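Local atomic coordinates of E2A dna-binding protein (PDB entry 2WB0), a protein that binds single-stranded DNA and, by forming multimers, unwinds the viral template without ATP during the elongation phase of adenoviral strand-displacement replication. Residues I199-F202 and M203-L206; L99-C102 and A103-E106; S6-E9 and K10-A14; F74-A77 and Y78-F82. All blocks are in the same frame, centred on the assembly; numbering follows the deposited sequence.

Contact 1 (I199-F202 and M203-L206); sequences IKAF and MQAL
M203 lies against I199, one turn back on the same helix. M203 CB lies 3.5 Å from I199 O; CG, set beside the backbone N (chi1 -74°), comes to 3.3 Å from this carbonyl oxygen, which also takes the hydrogen bond from M203 N at 2.9 Å. SD comes next and meets I199 CG1 at 4.1 Å, the two side chains crossing at a slant. The bend at the last torsion (chi3 74°) then swings CE off this line, away from I199. Outside the pair, M203 and L206 reach L304 of helix 300-315, while I199 touches A300 of that helix. The four i to i+4 backbone bonds from M203, Q204, A205 and L206 make this the closing turns of helix 189-206, in a zinc-binding region of the protein. F202 sends its ring forward along the helix, CE2 standing 4.3 Å from L206 CD2; the F202 side chain also touches P301 and S262. On another side of the helix, Q204 runs extended past K200, with OE1 3.8 Å from K200 CE, while its NE2 sits 3.4 Å from A201 CA. A201 and A205 present their small methyl groups to A265 and K261 of helix 261-268.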
loop_
_atom_site.group_PDB
_atom_site.type_symbol
_atom_site.label_atom_id
_atom_site.label_comp_id
_atom_site.label_asym_id
_atom_site.label_seq_id
_atom_site.Cartn_x
_atom_site.Cartn_y
_atom_site.Cartn_z
ATOM N N ILE A 199 -13.200 -0.364 0.516
ATOM C CA ILE A 199 -12.331 0.176 1.581
ATOM C C ILE A 199 -13.061 1.303 2.336
ATOM O O ILE A 199 -12.978 1.395 3.574
ATOM C CB ILE A 199 -10.904 0.611 1.055
ATOM C CG1 ILE A 199 -10.002 0.919 2.270
ATOM C CG2 ILE A 199 -10.975 1.809 0.109
ATOM C CD1 ILE A 199 -9.799 -0.343 3.206
ATOM N N LYS A 200 -13.778 2.125 1.588
ATOM C CA LYS A 200 -14.554 3.200 2.185
ATOM C C LYS A 200 -15.614 2.639 3.154
ATOM O O LYS A 200 -15.695 3.078 4.300
ATOM C CB LYS A 200 -15.134 4.084 1.124
ATOM C CG LYS A 200 -16.099 5.144 1.695
ATOM C CD LYS A 200 -16.500 6.107 0.541
ATOM C CE LYS A 200 -17.849 6.762 0.856
ATOM N NZ LYS A 200 -18.481 7.418 -0.372
ATOM N N ALA A 201 -16.287 1.561 2.786
ATOM C CA ALA A 201 -17.234 0.922 3.713
ATOM C C ALA A 201 -16.577 0.257 4.927
ATOM O O ALA A 201 -17.153 0.162 6.032
ATOM C CB ALA A 201 -18.142 -0.159 2.936
ATOM N N PHE A 202 -15.406 -0.323 4.708
ATOM C CA PHE A 202 -14.687 -0.979 5.772
ATOM C C PHE A 202 -14.320 0.085 6.816
ATOM O O PHE A 202 -14.461 -0.121 8.033
ATOM C CB PHE A 202 -13.421 -1.624 5.133
ATOM C CG PHE A 202 -12.646 -2.501 6.044
ATOM C CD1 PHE A 202 -13.056 -3.823 6.284
ATOM C CD2 PHE A 202 -11.470 -2.058 6.622
ATOM C CE1 PHE A 202 -12.394 -4.611 7.106
ATOM C CE2 PHE A 202 -10.753 -2.884 7.476
ATOM C CZ PHE A 202 -11.199 -4.167 7.709
ATOM N N MET A 203 -13.864 1.231 6.321
ATOM C CA MET A 203 -13.460 2.336 7.215
ATOM C C MET A 203 -14.696 2.894 7.960
ATOM O O MET A 203 -14.583 3.221 9.129
ATOM C CB MET A 203 -12.773 3.433 6.388
ATOM C CG MET A 203 -11.289 2.906 5.977
ATOM S SD MET A 203 -10.619 4.067 4.837
ATOM C CE MET A 203 -10.231 5.445 5.996
ATOM N N GLN A 204 -15.820 3.045 7.249
ATOM C CA GLN A 204 -17.079 3.536 7.862
ATOM C C GLN A 204 -17.503 2.547 8.975
ATOM O O GLN A 204 -17.989 2.953 10.016
ATOM C CB GLN A 204 -18.212 3.729 6.810
ATOM C CG GLN A 204 -18.067 4.893 5.836
ATOM C CD GLN A 204 -19.031 4.838 4.632
ATOM O OE1 GLN A 204 -19.517 5.875 4.180
ATOM N NE2 GLN A 204 -19.271 3.622 4.075
ATOM N N ALA A 205 -17.266 1.257 8.789
ATOM C CA ALA A 205 -17.630 0.290 9.832
ATOM C C ALA A 205 -16.675 0.328 11.020
ATOM O O ALA A 205 -17.063 0.040 12.168
ATOM C CB ALA A 205 -17.676 -1.109 9.285
ATOM N N LEU A 206 -15.410 0.635 10.769
ATOM C CA LEU A 206 -14.480 0.646 11.894
ATOM C C LEU A 206 -14.553 1.993 12.642
ATOM O O LEU A 206 -14.274 2.036 13.860
ATOM C CB LEU A 206 -13.043 0.332 11.378
ATOM C CG LEU A 206 -11.674 0.141 12.042
ATOM C CD1 LEU A 206 -11.620 0.005 13.588
ATOM C CD2 LEU A 206 -10.795 -0.957 11.276
#

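Contact 2 (L99-C102 and A103-E106); sequences LHRC and AEIE
R101, with positive phi and psi, turns the backbone so that C102 and A103 fold back beside H100, and the CA atoms of R101 and E104 stand 5.5 Å apart. The imidazole of H100 folds over to the backbone of this turn: its ND1 accepts the N-H of C102 at 3.0 Å in a fairly straight bond, the donor tilted 17° from the ring plane. A103 N lies at the ring edge near its plane, 3.9 Å from ND1. H100 holds this inward pose because CG sits between the backbone N and the carbonyl carbon (chi1 48°). The turn belongs to the loop that leaves strand 95-99 and leads toward the first zinc site; C102 packs on F196 of helix 189-206, its side chain about 7 Å from that of the zinc ligand C111. On the outer side, R101 and E104 extend side by side in the same direction. E104 OE2 rests against the aliphatic part of the arginine, 3.5 Å from R101 CD; R101 NE is farther off at 4.5 Å, and any attraction between the charges is probably weak, as no N-H points at the oxygen. Across the bend, a water lies 2.8 Å from R101 O, which also bonds K110 NZ, and accepts from I105 N.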
loop_
_atom_site.group_PDB
_atom_site.type_symbol
_atom_site.label_atom_id
_atom_site.label_comp_id
_atom_site.label_asym_id
_atom_site.label_seq_id
_atom_site.Cartn_x
_atom_site.Cartn_y
_atom_site.Cartn_z
ATOM N N LEU A 99 -6.671 11.046 -0.833
ATOM C CA LEU A 99 -8.088 11.410 -0.868
ATOM C C LEU A 99 -8.499 11.030 -2.249
ATOM O O LEU A 99 -8.355 11.839 -3.187
ATOM C CB LEU A 99 -8.271 12.937 -0.667
ATOM C CG LEU A 99 -9.746 13.434 -0.790
ATOM C CD1 LEU A 99 -10.570 12.783 0.273
ATOM C CD2 LEU A 99 -9.751 14.994 -0.586
ATOM N N HIS A 100 -8.989 9.801 -2.419
ATOM C CA HIS A 100 -8.984 9.207 -3.759
ATOM C C HIS A 100 -10.132 9.652 -4.644
ATOM O O HIS A 100 -9.965 9.693 -5.844
ATOM C CB HIS A 100 -9.012 7.661 -3.668
ATOM C CG HIS A 100 -10.056 7.125 -2.737
ATOM N ND1 HIS A 100 -11.364 6.836 -3.129
ATOM C CD2 HIS A 100 -9.976 6.834 -1.421
ATOM C CE1 HIS A 100 -12.022 6.396 -2.066
ATOM N NE2 HIS A 100 -11.198 6.378 -1.019
ATOM N N ARG A 101 -11.317 9.896 -4.064
ATOM C CA ARG A 101 -12.538 10.272 -4.796
ATOM C C ARG A 101 -12.926 9.265 -5.846
ATOM O O ARG A 101 -13.482 9.609 -6.908
ATOM C CB ARG A 101 -12.402 11.688 -5.410
ATOM C CG ARG A 101 -12.244 12.734 -4.334
ATOM C CD ARG A 101 -12.363 14.157 -4.816
ATOM N NE ARG A 101 -11.807 14.991 -3.750
ATOM C CZ ARG A 101 -11.627 16.316 -3.806
ATOM N NH1 ARG A 101 -11.977 17.004 -4.889
ATOM N NH2 ARG A 101 -11.106 16.965 -2.766
ATOM N N CYS A 102 -12.594 8.015 -5.573
ATOM C CA CYS A 102 -12.922 6.913 -6.491
ATOM C C CYS A 102 -14.221 6.194 -6.120
ATOM O O CYS A 102 -14.692 5.307 -6.860
ATOM C CB CYS A 102 -11.770 5.892 -6.554
ATOM S SG CYS A 102 -10.341 6.468 -7.503
ATOM N N ALA A 103 -14.821 6.571 -5.005
ATOM C CA ALA A 103 -16.146 6.000 -4.696
ATOM C C ALA A 103 -17.220 7.059 -4.574
ATOM O O ALA A 103 -18.218 6.795 -3.906
ATOM C CB ALA A 103 -16.143 5.220 -3.390
ATOM N N GLU A 104 -17.045 8.226 -5.157
ATOM C CA GLU A 104 -17.992 9.372 -4.957
ATOM C C GLU A 104 -18.983 9.444 -6.137
ATOM O O GLU A 104 -20.166 9.807 -5.971
ATOM C CB GLU A 104 -17.190 10.654 -4.936
ATOM C CG GLU A 104 -17.675 11.861 -4.149
ATOM C CD GLU A 104 -16.502 12.844 -3.872
ATOM O OE1 GLU A 104 -16.255 13.225 -2.689
ATOM O OE2 GLU A 104 -15.784 13.213 -4.831
ATOM N N ILE A 105 -18.481 9.183 -7.318
ATOM C CA ILE A 105 -19.276 9.311 -8.516
ATOM C C ILE A 105 -19.360 7.961 -9.210
ATOM O O ILE A 105 -18.354 7.344 -9.582
ATOM C CB ILE A 105 -18.644 10.343 -9.513
ATOM C CG1 ILE A 105 -18.243 11.658 -8.803
ATOM C CG2 ILE A 105 -19.460 10.426 -10.823
ATOM C CD1 ILE A 105 -18.829 12.906 -9.348
ATOM N N GLU A 106 -20.589 7.546 -9.462
ATOM C CA GLU A 106 -20.821 6.260 -10.133
ATOM C C GLU A 106 -20.071 6.096 -11.459
ATOM O O GLU A 106 -20.147 6.953 -12.347
ATOM C CB GLU A 106 -22.341 5.980 -10.230
ATOM C CG GLU A 106 -22.649 4.506 -10.413
ATOM C CD GLU A 106 -22.270 3.616 -9.166
ATOM O OE1 GLU A 106 -22.029 2.409 -9.424
ATOM O OE2 GLU A 106 -22.211 4.083 -7.966
HETATM O O HOH W 1 -15.838 8.488 -7.955
#

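Contact 3 (S6-E9 and K10-A14); sequences SAWE and KGMEA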
loop_
_atom_site.group_PDB
_atom_site.type_symbol
_atom_site.label_atom_id
_atom_site.label_comp_id
_atom_site.label_asym_id
_atom_site.label_seq_id
_atom_site.Cartn_x
_atom_site.Cartn_y
_atom_site.Cartn_z
ATOM N N SER A 6 18.208 13.053 25.985
ATOM C CA SER A 6 18.112 13.013 24.514
ATOM C C SER A 6 16.904 12.136 24.093
ATOM O O SER A 6 16.630 11.121 24.696
ATOM C CB SER A 6 19.440 12.512 23.864
ATOM O OG SER A 6 19.707 11.102 24.081
ATOM N N ALA A 7 16.184 12.596 23.078
ATOM C CA ALA A 7 15.145 11.812 22.422
ATOM C C ALA A 7 15.616 10.380 22.045
ATOM O O ALA A 7 14.944 9.358 22.371
ATOM C CB ALA A 7 14.704 12.569 21.254
ATOM N N TRP A 8 16.807 10.278 21.433
ATOM C CA TRP A 8 17.382 8.970 21.136
ATOM C C TRP A 8 17.455 8.017 22.332
ATOM O O TRP A 8 17.006 6.846 22.245
ATOM C CB TRP A 8 18.752 9.109 20.436
ATOM C CG TRP A 8 19.310 7.806 19.922
ATOM C CD1 TRP A 8 19.132 7.295 18.647
ATOM C CD2 TRP A 8 20.134 6.877 20.618
ATOM N NE1 TRP A 8 19.809 6.117 18.523
ATOM C CE2 TRP A 8 20.432 5.830 19.709
ATOM C CE3 TRP A 8 20.665 6.816 21.926
ATOM C CZ2 TRP A 8 21.231 4.756 20.045
ATOM C CZ3 TRP A 8 21.464 5.715 22.272
ATOM C CH2 TRP A 8 21.717 4.691 21.355
ATOM N N GLU A 9 17.963 8.475 23.483
ATOM C CA GLU A 9 18.003 7.569 24.605
ATOM C C GLU A 9 16.559 7.172 25.078
ATOM O O GLU A 9 16.340 6.073 25.479
ATOM C CB GLU A 9 18.796 8.184 25.784
ATOM C CG GLU A 9 20.325 8.093 25.651
ATOM C CD GLU A 9 21.035 8.788 26.859
ATOM O OE1 GLU A 9 20.971 10.047 26.920
ATOM O OE2 GLU A 9 21.586 8.060 27.722
ATOM N N LYS A 10 15.620 8.098 25.006
ATOM C CA LYS A 10 14.248 7.831 25.471
ATOM C C LYS A 10 13.611 6.761 24.540
ATOM O O LYS A 10 13.083 5.737 25.010
ATOM C CB LYS A 10 13.463 9.115 25.462
ATOM C CG LYS A 10 11.969 8.911 25.647
ATOM C CD LYS A 10 11.245 10.192 25.813
ATOM C CE LYS A 10 9.852 9.919 26.363
ATOM N NZ LYS A 10 9.028 11.088 25.995
ATOM N N GLY A 11 13.748 6.960 23.222
ATOM C CA GLY A 11 13.384 5.937 22.208
ATOM C C GLY A 11 13.992 4.596 22.480
ATOM O O GLY A 11 13.298 3.539 22.447
ATOM N N MET A 12 15.302 4.583 22.721
ATOM C CA MET A 12 16.011 3.325 22.889
ATOM C C MET A 12 15.450 2.549 24.083
ATOM O O MET A 12 15.349 1.339 24.055
ATOM C CB MET A 12 17.520 3.558 23.051
ATOM C CG MET A 12 18.211 3.905 21.701
ATOM S SD MET A 12 18.368 2.373 20.742
ATOM C CE MET A 12 19.624 1.431 21.566
ATOM N N GLU A 13 15.148 3.261 25.158
ATOM C CA GLU A 13 14.632 2.619 26.357
ATOM C C GLU A 13 13.287 1.902 26.106
ATOM O O GLU A 13 13.114 0.704 26.468
ATOM C CB GLU A 13 14.461 3.691 27.441
ATOM C CG GLU A 13 14.064 3.125 28.816
ATOM C CD GLU A 13 13.735 4.268 29.826
ATOM O OE1 GLU A 13 13.193 5.332 29.411
ATOM O OE2 GLU A 13 14.037 4.113 31.026
ATOM N N ALA A 14 12.384 2.628 25.491
ATOM C CA ALA A 14 11.018 2.138 25.162
ATOM C C ALA A 14 11.141 0.908 24.259
ATOM O O ALA A 14 10.490 -0.155 24.503
ATOM C CB ALA A 14 10.262 3.220 24.507
#
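W8 and M12 supply the apolar part of this contact. M12 CG sits squarely over one face of the indole, 3.4 Å from the centroid of the six-membered ring and only 6° off its normal, a close CH-pi contact. Folding at both chi2 and chi3 (-76° and -72°) curls the rest of the chain back along the ring, and SD comes to 4.3 Å from the same centroid in an oblique Met-aromatic contact. CE ends near the outer rim, 3.9 Å from W8 CH2. The indole N-H is engaged at K33 O, and L34 touches both W8 and M12, so the pair packs against the loop that carries these residues. All of this occurs in the first turns of helix 7-21, whose N-cap is S6. There the capping bond runs from E9 N to S6 OG at 3.2 Å, giving the E9 N-H an acceptor where no earlier helical carbonyl is available. Main-chain bonds then take over: K10 N reaches S6 O, and G11 N meets A7 O at 2.8 Å almost along the C=O axis, while M12 N and E13 N continue the series to W8 O and E9 O. Charge enters with K10, whose extended side chain carries NZ across to F82 of helix 64-83, where it meets both the carbonyl oxygen and, in a cation-pi contact, the ring.

Contact 4 (F74-A77 and Y78-F82); sequences FLQA and YLQSF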
loop_
_atom_site.group_PDB
_atom_site.type_symbol
_atom_site.label_atom_id
_atom_site.label_comp_id
_atom_site.label_asym_id
_atom_site.label_seq_id
_atom_site.Cartn_x
_atom_site.Cartn_y
_atom_site.Cartn_z
ATOM N N PHE A 74 4.779 0.749 11.474
ATOM C CA PHE A 74 3.874 1.562 12.279
ATOM C C PHE A 74 4.372 1.637 13.705
ATOM O O PHE A 74 4.287 2.678 14.304
ATOM C CB PHE A 74 2.463 0.995 12.220
ATOM C CG PHE A 74 1.820 1.199 10.904
ATOM C CD1 PHE A 74 1.834 2.463 10.296
ATOM C CD2 PHE A 74 1.218 0.105 10.217
ATOM C CE1 PHE A 74 1.231 2.697 9.066
ATOM C CE2 PHE A 74 0.604 0.342 8.989
ATOM C CZ PHE A 74 0.586 1.596 8.411
ATOM N N LEU A 75 4.903 0.545 14.222
ATOM C CA LEU A 75 5.444 0.528 15.573
ATOM C C LEU A 75 6.635 1.489 15.645
ATOM O O LEU A 75 6.747 2.338 16.534
ATOM C CB LEU A 75 5.955 -0.867 15.872
ATOM C CG LEU A 75 6.008 -1.358 17.342
ATOM C CD1 LEU A 75 6.993 -2.453 17.667
ATOM C CD2 LEU A 75 5.664 -0.385 18.551
ATOM N N GLN A 76 7.508 1.363 14.671
ATOM C CA GLN A 76 8.560 2.356 14.486
ATOM C C GLN A 76 8.071 3.786 14.508
ATOM O O GLN A 76 8.665 4.644 15.169
ATOM C CB GLN A 76 9.347 2.079 13.187
ATOM C CG GLN A 76 10.703 2.912 13.202
ATOM C CD GLN A 76 11.426 2.892 11.902
ATOM O OE1 GLN A 76 12.632 2.595 11.833
ATOM N NE2 GLN A 76 10.708 3.157 10.867
ATOM N N ALA A 77 7.002 4.082 13.794
ATOM C CA ALA A 77 6.528 5.434 13.782
ATOM C C ALA A 77 6.041 5.888 15.168
ATOM O O ALA A 77 6.183 7.082 15.529
ATOM C CB ALA A 77 5.407 5.573 12.748
ATOM N N TYR A 78 5.413 4.965 15.898
ATOM C CA TYR A 78 4.880 5.328 17.245
ATOM C C TYR A 78 6.026 5.536 18.230
ATOM O O TYR A 78 6.008 6.489 19.027
ATOM C CB TYR A 78 3.868 4.281 17.737
ATOM C CG TYR A 78 2.502 4.582 17.152
ATOM C CD1 TYR A 78 1.799 5.756 17.515
ATOM C CD2 TYR A 78 1.903 3.705 16.272
ATOM C CE1 TYR A 78 0.529 6.069 16.961
ATOM C CE2 TYR A 78 0.610 3.999 15.696
ATOM C CZ TYR A 78 -0.045 5.190 16.026
ATOM O OH TYR A 78 -1.242 5.492 15.480
ATOM N N LEU A 79 7.044 4.709 18.124
ATOM C CA LEU A 79 8.232 4.842 18.960
ATOM C C LEU A 79 8.968 6.148 18.704
ATOM O O LEU A 79 9.298 6.875 19.647
ATOM C CB LEU A 79 9.171 3.674 18.679
ATOM C CG LEU A 79 9.536 2.503 19.553
ATOM C CD1 LEU A 79 8.976 2.424 21.027
ATOM C CD2 LEU A 79 9.360 1.231 18.794
ATOM N N GLN A 80 9.152 6.502 17.429
ATOM C CA GLN A 80 9.734 7.791 17.068
ATOM C C GLN A 80 8.897 8.962 17.607
ATOM O O GLN A 80 9.448 9.903 18.221
ATOM C CB GLN A 80 9.879 7.879 15.537
ATOM C CG GLN A 80 11.002 6.995 15.037
ATOM C CD GLN A 80 11.216 7.148 13.498
ATOM O OE1 GLN A 80 10.548 7.947 12.846
ATOM N NE2 GLN A 80 12.145 6.369 12.947
ATOM N N SER A 81 7.577 8.930 17.371
ATOM C CA SER A 81 6.682 9.923 17.937
ATOM C C SER A 81 6.780 9.992 19.479
ATOM O O SER A 81 6.922 11.078 20.001
ATOM C CB SER A 81 5.225 9.759 17.449
ATOM O OG SER A 81 5.148 9.739 15.989
ATOM N N PHE A 82 6.749 8.850 20.175
ATOM C CA PHE A 82 6.829 8.805 21.642
ATOM C C PHE A 82 8.088 9.562 22.113
ATOM O O PHE A 82 8.028 10.483 22.984
ATOM C CB PHE A 82 6.891 7.371 22.124
ATOM C CG PHE A 82 7.216 7.205 23.595
ATOM C CD1 PHE A 82 6.255 7.504 24.581
ATOM C CD2 PHE A 82 8.395 6.613 23.989
ATOM C CE1 PHE A 82 6.533 7.309 25.931
ATOM C CE2 PHE A 82 8.692 6.401 25.368
ATOM C CZ PHE A 82 7.755 6.746 26.331
#
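F74 meets Y78 through its carbonyl: F74 O accepts from Y78 N at 3.0 Å and also has Y78 CD2 3.3 Å away. With CG opposite the carbonyl carbon (chi1 -84°), the tyrosine ring stands obliquely beside that oxygen. The far end of the ring is held by R311, whose NE is hydrogen-bonded to Y78 OH. Next along the chain, L75 O takes the N-H of L79 at 2.9 Å, and the leucine side chains meet through their CD2 methyl groups, 4.0 Å apart. L18 and L42, from helices 7-21 and 40-53, each touch both leucines. Q76 follows with a nearly straight bond from Q80 N to Q76 O. Here the two glutamine side chains cross at a slant, and Q80 NE2 comes to 3.8 Å from Q76 CG. A77 closes the segment with a carbonyl oxygen gripped twice: S81 N donates at 3.0 Å and S81 OG at 2.9 Å, from opposite faces of the carbonyl plane. The serine hydroxyl can fold back onto the preceding turn because OG lies beside its own backbone N (chi1 -54°). Such i to i+4 pairing of main chain and side chains is characteristic of an alpha-helix; here it is helix 64-83, buried among helices 7-21, 40-53 and 300-315.

In the fold
Along the chain the order is contact 3, contact 4, contact 2, contact 1. Contacts 3 and 4, with centres 11 Å apart, join helices 7-21 and 64-83 in the all-alpha region: A14 packs on L79 and F82. Contacts 1 and 2 form a second pair, 14 Å apart, where K200 of helix 189-206 packs against A103 in the loop after strand 95-99, contact 2 lying near the first zinc site. The pairs stay separate: contacts 1 and 4 come no nearer than about 12 Å between nearest atoms. Helix 300-315 touches residues of both contact 1 and contact 4, and so lies between the helical and zinc-binding regions of the DNA-binding domain.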